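Local coordinates for protein c-di-GMP synthase (Capnocytophaga granulosa, PDB 6WT9) that synthesizes the second messenger 3',3'-c-di-GMP from two GTP molecules in a bacterial CBASS antiphage defence system, at residues V292-V303 against L333-Y344. Sequence-based numbering, arbitrary orientation.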
loop_
_atom_site.group_PDB
_atom_site.type_symbol
_atom_site.label_atom_id
_atom_site.label_comp_id
_atom_site.label_asym_id
_atom_site.label_seq_id
_atom_site.Cartn_x
_atom_site.Cartn_y
_atom_site.Cartn_z
ATOM N N VAL A 292 -2.126 -18.549 5.369
ATOM C CA VAL A 292 -1.269 -18.290 6.526
ATOM C C VAL A 292 -0.089 -19.259 6.547
ATOM O O VAL A 292 1.056 -18.805 6.692
ATOM C CB VAL A 292 -2.070 -18.342 7.839
ATOM C CG1 VAL A 292 -1.142 -18.194 9.036
ATOM C CG2 VAL A 292 -3.133 -17.254 7.852
ATOM N N PRO A 293 -0.286 -20.580 6.412
ATOM C CA PRO A 293 0.889 -21.468 6.319
ATOM C C PRO A 293 1.768 -21.174 5.116
ATOM O O PRO A 293 2.983 -21.405 5.169
ATOM C CB PRO A 293 0.269 -22.870 6.228
ATOM C CG PRO A 293 -1.089 -22.726 6.808
ATOM C CD PRO A 293 -1.541 -21.356 6.443
ATOM N N ILE A 294 1.184 -20.669 4.027
ATOM C CA ILE A 294 1.969 -20.332 2.846
ATOM C C ILE A 294 2.822 -19.095 3.106
ATOM O O ILE A 294 3.986 -19.029 2.693
ATOM C CB ILE A 294 1.038 -20.150 1.635
ATOM C CG1 ILE A 294 0.413 -21.496 1.268
ATOM C CG2 ILE A 294 1.789 -19.550 0.453
ATOM C CD1 ILE A 294 -0.726 -21.394 0.299
ATOM N N LEU A 295 2.264 -18.101 3.799
ATOM C CA LEU A 295 3.062 -16.947 4.200
ATOM C C LEU A 295 4.145 -17.352 5.192
ATOM O O LEU A 295 5.256 -16.809 5.167
ATOM C CB LEU A 295 2.162 -15.866 4.797
ATOM C CG LEU A 295 1.320 -15.083 3.790
ATOM C CD1 LEU A 295 0.349 -14.154 4.496
ATOM C CD2 LEU A 295 2.225 -14.298 2.852
ATOM N N TYR A 296 3.840 -18.310 6.069
ATOM C CA TYR A 296 4.848 -18.798 7.005
ATOM C C TYR A 296 6.013 -19.443 6.266
ATOM O O TYR A 296 7.182 -19.179 6.576
ATOM C CB TYR A 296 4.219 -19.788 7.986
ATOM C CG TYR A 296 5.222 -20.451 8.902
ATOM C CD1 TYR A 296 5.693 -19.799 10.034
ATOM C CD2 TYR A 296 5.702 -21.725 8.632
ATOM C CE1 TYR A 296 6.612 -20.395 10.871
ATOM C CE2 TYR A 296 6.621 -22.332 9.466
ATOM C CZ TYR A 296 7.072 -21.662 10.582
ATOM O OH TYR A 296 7.985 -22.260 11.414
ATOM N N GLU A 297 5.713 -20.297 5.283
ATOM C CA GLU A 297 6.775 -20.970 4.541
ATOM C C GLU A 297 7.645 -19.971 3.789
ATOM O O GLU A 297 8.874 -20.111 3.753
ATOM C CB GLU A 297 6.181 -21.986 3.567
ATOM C CG GLU A 297 7.232 -22.817 2.848
ATOM C CD GLU A 297 6.765 -23.320 1.499
ATOM O OE1 GLU A 297 7.606 -23.420 0.582
ATOM O OE2 GLU A 297 5.559 -23.609 1.354
ATOM N N GLN A 298 7.027 -18.958 3.178
ATOM C CA GLN A 298 7.797 -17.947 2.463
ATOM C C GLN A 298 8.690 -17.158 3.414
ATOM O O GLN A 298 9.885 -16.976 3.155
ATOM C CB GLN A 298 6.856 -17.011 1.705
ATOM C CG GLN A 298 7.518 -15.731 1.196
ATOM C CD GLN A 298 8.395 -15.952 -0.029
ATOM O OE1 GLN A 298 8.594 -17.083 -0.475
ATOM N NE2 GLN A 298 8.915 -14.864 -0.585
ATOM N N LEU A 299 8.124 -16.681 4.524
ATOM C CA LEU A 299 8.911 -15.896 5.471
ATOM C C LEU A 299 10.000 -16.742 6.120
ATOM O O LEU A 299 11.124 -16.269 6.321
ATOM C CB LEU A 299 8.001 -15.281 6.534
ATOM C CG LEU A 299 7.450 -13.877 6.263
ATOM C CD1 LEU A 299 6.695 -13.809 4.944
ATOM C CD2 LEU A 299 6.556 -13.435 7.411
ATOM N N ASN A 300 9.688 -17.996 6.449
ATOM C CA ASN A 300 10.700 -18.873 7.027
ATOM C C ASN A 300 11.815 -19.154 6.028
ATOM O O ASN A 300 12.994 -19.201 6.395
ATOM C CB ASN A 300 10.054 -20.175 7.502
ATOM C CG ASN A 300 10.950 -20.964 8.434
ATOM O OD1 ASN A 300 11.892 -20.425 9.014
ATOM N ND2 ASN A 300 10.659 -22.249 8.587
ATOM N N GLU A 301 11.461 -19.329 4.752
ATOM C CA GLU A 301 12.474 -19.594 3.737
ATOM C C GLU A 301 13.363 -18.381 3.497
ATOM O O GLU A 301 14.556 -18.537 3.215
ATOM C CB GLU A 301 11.809 -20.034 2.433
ATOM C CG GLU A 301 12.783 -20.524 1.375
ATOM C CD GLU A 301 12.085 -21.059 0.140
ATOM O OE1 GLU A 301 10.838 -20.997 0.083
ATOM O OE2 GLU A 301 12.785 -21.545 -0.774
ATOM N N LEU A 302 12.808 -17.170 3.600
ATOM C CA LEU A 302 13.626 -15.970 3.453
ATOM C C LEU A 302 14.621 -15.836 4.599
ATOM O O LEU A 302 15.788 -15.491 4.380
ATOM C CB LEU A 302 12.735 -14.731 3.370
ATOM C CG LEU A 302 11.949 -14.519 2.074
ATOM C CD1 LEU A 302 10.856 -13.480 2.272
ATOM C CD2 LEU A 302 12.882 -14.101 0.947
ATOM N N VAL A 303 14.179 -16.103 5.830
ATOM C CA VAL A 303 15.074 -16.002 6.978
ATOM C C VAL A 303 16.111 -17.119 6.960
ATOM O O VAL A 303 17.243 -16.933 7.424
ATOM C CB VAL A 303 14.254 -16.004 8.282
ATOM C CG1 VAL A 303 15.165 -15.935 9.499
ATOM C CG2 VAL A 303 13.269 -14.846 8.286
ATOM N N LEU A 333 12.119 -8.546 9.397
ATOM C CA LEU A 333 11.570 -9.727 8.737
ATOM C C LEU A 333 11.423 -10.882 9.718
ATOM O O LEU A 333 10.446 -11.639 9.656
ATOM C CB LEU A 333 12.458 -10.131 7.560
ATOM C CG LEU A 333 12.079 -11.417 6.819
ATOM C CD1 LEU A 333 10.691 -11.303 6.213
ATOM C CD2 LEU A 333 13.107 -11.744 5.750
ATOM N N LYS A 334 12.384 -11.034 10.633
ATOM C CA LYS A 334 12.294 -12.091 11.635
ATOM C C LYS A 334 11.112 -11.868 12.570
ATOM O O LYS A 334 10.388 -12.817 12.894
ATOM C CB LYS A 334 13.594 -12.177 12.435
ATOM C CG LYS A 334 14.801 -12.643 11.636
ATOM C CD LYS A 334 16.053 -12.641 12.500
ATOM C CE LYS A 334 17.276 -13.082 11.711
ATOM N NZ LYS A 334 18.505 -13.086 12.552
HETATM N N MSE A 335 10.898 -10.629 13.007
HETATM C CA MSE A 335 9.798 -10.324 13.918
HETATM C C MSE A 335 8.447 -10.546 13.250
HETATM O O MSE A 335 7.485 -10.957 13.899
HETATM C CB MSE A 335 9.894 -8.887 14.434
HETATM C CG MSE A 335 11.146 -8.592 15.246
HETATM SE SE MSE A 335 11.681 -10.054 16.420
HETATM C CE MSE A 335 10.125 -10.142 17.581
ATOM N N LEU A 336 8.377 -10.268 11.946
ATOM C CA LEU A 336 7.154 -10.554 11.201
ATOM C C LEU A 336 6.925 -12.057 11.092
ATOM O O LEU A 336 5.780 -12.522 11.125
ATOM C CB LEU A 336 7.221 -9.910 9.816
ATOM C CG LEU A 336 5.978 -10.023 8.934
ATOM C CD1 LEU A 336 4.773 -9.394 9.620
ATOM C CD2 LEU A 336 6.228 -9.370 7.584
ATOM N N LEU A 337 8.006 -12.832 10.968
ATOM C CA LEU A 337 7.886 -14.286 10.974
ATOM C C LEU A 337 7.337 -14.790 12.305
ATOM O O LEU A 337 6.567 -15.758 12.340
ATOM C CB LEU A 337 9.244 -14.920 10.677
ATOM C CG LEU A 337 9.326 -16.445 10.729
ATOM C CD1 LEU A 337 8.336 -17.067 9.758
ATOM C CD2 LEU A 337 10.741 -16.903 10.427
ATOM N N GLN A 338 7.725 -14.146 13.411
ATOM C CA GLN A 338 7.168 -14.509 14.711
ATOM C C GLN A 338 5.655 -14.333 14.730
ATOM O O GLN A 338 4.926 -15.208 15.210
ATOM C CB GLN A 338 7.804 -13.665 15.818
ATOM C CG GLN A 338 9.316 -13.526 15.738
ATOM C CD GLN A 338 10.052 -14.780 16.159
ATOM O OE1 GLN A 338 9.450 -15.731 16.659
ATOM N NE2 GLN A 338 11.366 -14.788 15.961
ATOM N N GLU A 339 5.166 -13.207 14.205
ATOM C CA GLU A 339 3.731 -12.945 14.214
ATOM C C GLU A 339 2.974 -13.969 13.377
ATOM O O GLU A 339 1.922 -14.467 13.795
ATOM C CB GLU A 339 3.456 -11.528 13.710
ATOM C CG GLU A 339 4.141 -10.436 14.521
ATOM C CD GLU A 339 3.563 -10.293 15.917
ATOM O OE1 GLU A 339 2.376 -10.630 16.108
ATOM O OE2 GLU A 339 4.298 -9.846 16.822
ATOM N N VAL A 340 3.489 -14.290 12.189
ATOM C CA VAL A 340 2.837 -15.288 11.346
ATOM C C VAL A 340 2.871 -16.654 12.017
ATOM O O VAL A 340 1.882 -17.398 11.995
ATOM C CB VAL A 340 3.495 -15.324 9.955
ATOM C CG1 VAL A 340 2.868 -16.416 9.098
ATOM C CG2 VAL A 340 3.369 -13.969 9.278
ATOM N N LYS A 341 4.007 -17.000 12.630
ATOM C CA LYS A 341 4.118 -18.266 13.346
ATOM C C LYS A 341 3.088 -18.360 14.465
ATOM O O LYS A 341 2.504 -19.427 14.694
ATOM C CB LYS A 341 5.538 -18.422 13.896
ATOM C CG LYS A 341 5.748 -19.635 14.782
ATOM C CD LYS A 341 7.153 -19.648 15.368
ATOM C CE LYS A 341 8.172 -20.205 14.386
ATOM N NZ LYS A 341 8.036 -21.682 14.224
ATOM N N ILE A 342 2.841 -17.250 15.164
ATOM C CA ILE A 342 1.855 -17.249 16.242
ATOM C C ILE A 342 0.455 -17.475 15.685
ATOM O O ILE A 342 -0.309 -18.301 16.199
ATOM C CB ILE A 342 1.936 -15.939 17.044
ATOM C CG1 ILE A 342 3.241 -15.878 17.839
ATOM C CG2 ILE A 342 0.732 -15.802 17.968
ATOM C CD1 ILE A 342 3.419 -14.589 18.618
ATOM N N ILE A 343 0.094 -16.740 14.630
ATOM C CA ILE A 343 -1.221 -16.913 14.015
ATOM C C ILE A 343 -1.383 -18.339 13.506
ATOM O O ILE A 343 -2.402 -18.994 13.754
ATOM C CB ILE A 343 -1.425 -15.894 12.879
ATOM C CG1 ILE A 343 -1.258 -14.462 13.392
ATOM C CG2 ILE A 343 -2.795 -16.084 12.244
ATOM C CD1 ILE A 343 -2.344 -14.027 14.336
ATOM N N TYR A 344 -0.376 -18.832 12.779
ATOM C CA TYR A 344 -0.423 -20.178 12.217
ATOM C C TYR A 344 -0.657 -21.220 13.305
ATOM O O TYR A 344 -1.489 -22.120 13.149
ATOM C CB TYR A 344 0.882 -20.449 11.458
ATOM C CG TYR A 344 0.991 -21.782 10.742
ATOM C CD1 TYR A 344 -0.117 -22.597 10.541
ATOM C CD2 TYR A 344 2.216 -22.223 10.264
ATOM C CE1 TYR A 344 -0.003 -23.812 9.893
ATOM C CE2 TYR A 344 2.339 -23.433 9.612
ATOM C CZ TYR A 344 1.227 -24.223 9.428
ATOM O OH TYR A 344 1.348 -25.429 8.777
#
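Y296 is a knob that sits among L337, V340, K341 and Y344 on the partner helix. With CG anti to the backbone N (chi1 174°), the ring of Y296 is carried across to K341 and Y344. CD2 of Y344 lies over one face of this ring, 3.7 Å from Y296 CG. The two ring planes meet at 59°, an oblique pairing. K341 runs along the edge of the Y296 ring. Its chain bends at its last two torsions and brings NZ back to the phenol oxygen. K341 NZ donates a hydrogen bond to Y296 OH, 2.9 Å long, which ties down the outer end of the ring. Y344 also receives P293. P293 CB sits over a face of the Y344 ring in a CH-pi contact, 4.0 Å from the centroid of the Y344 ring.

Deeper in, L299 is the second knob, held by L333, L336, L337 and V340. L299 CD2 touches V340 CG2 at 3.7 Å, and the two side chains cross at about a right angle. In return V340 fits among V292, L295, Y296 and L299, with V340 CG1 3.7 Å from the backbone N of Y296. L337 spreads its two methyls over the opposite helix. L337 CD1 meets L299 CB at 3.7 Å, while L337 CD2 reaches V303 CG2. Helices 245-259 and 268-276 pack against the buried side through V340 and L299.

The helices run roughly antiparallel, with 149° between their directions, and the axes of the two segments come within 9.3 Å at closest approach. Interlocked knobs from both sides make this a knobs-into-holes helix pair within the C-terminal helical part of this CD-NTase.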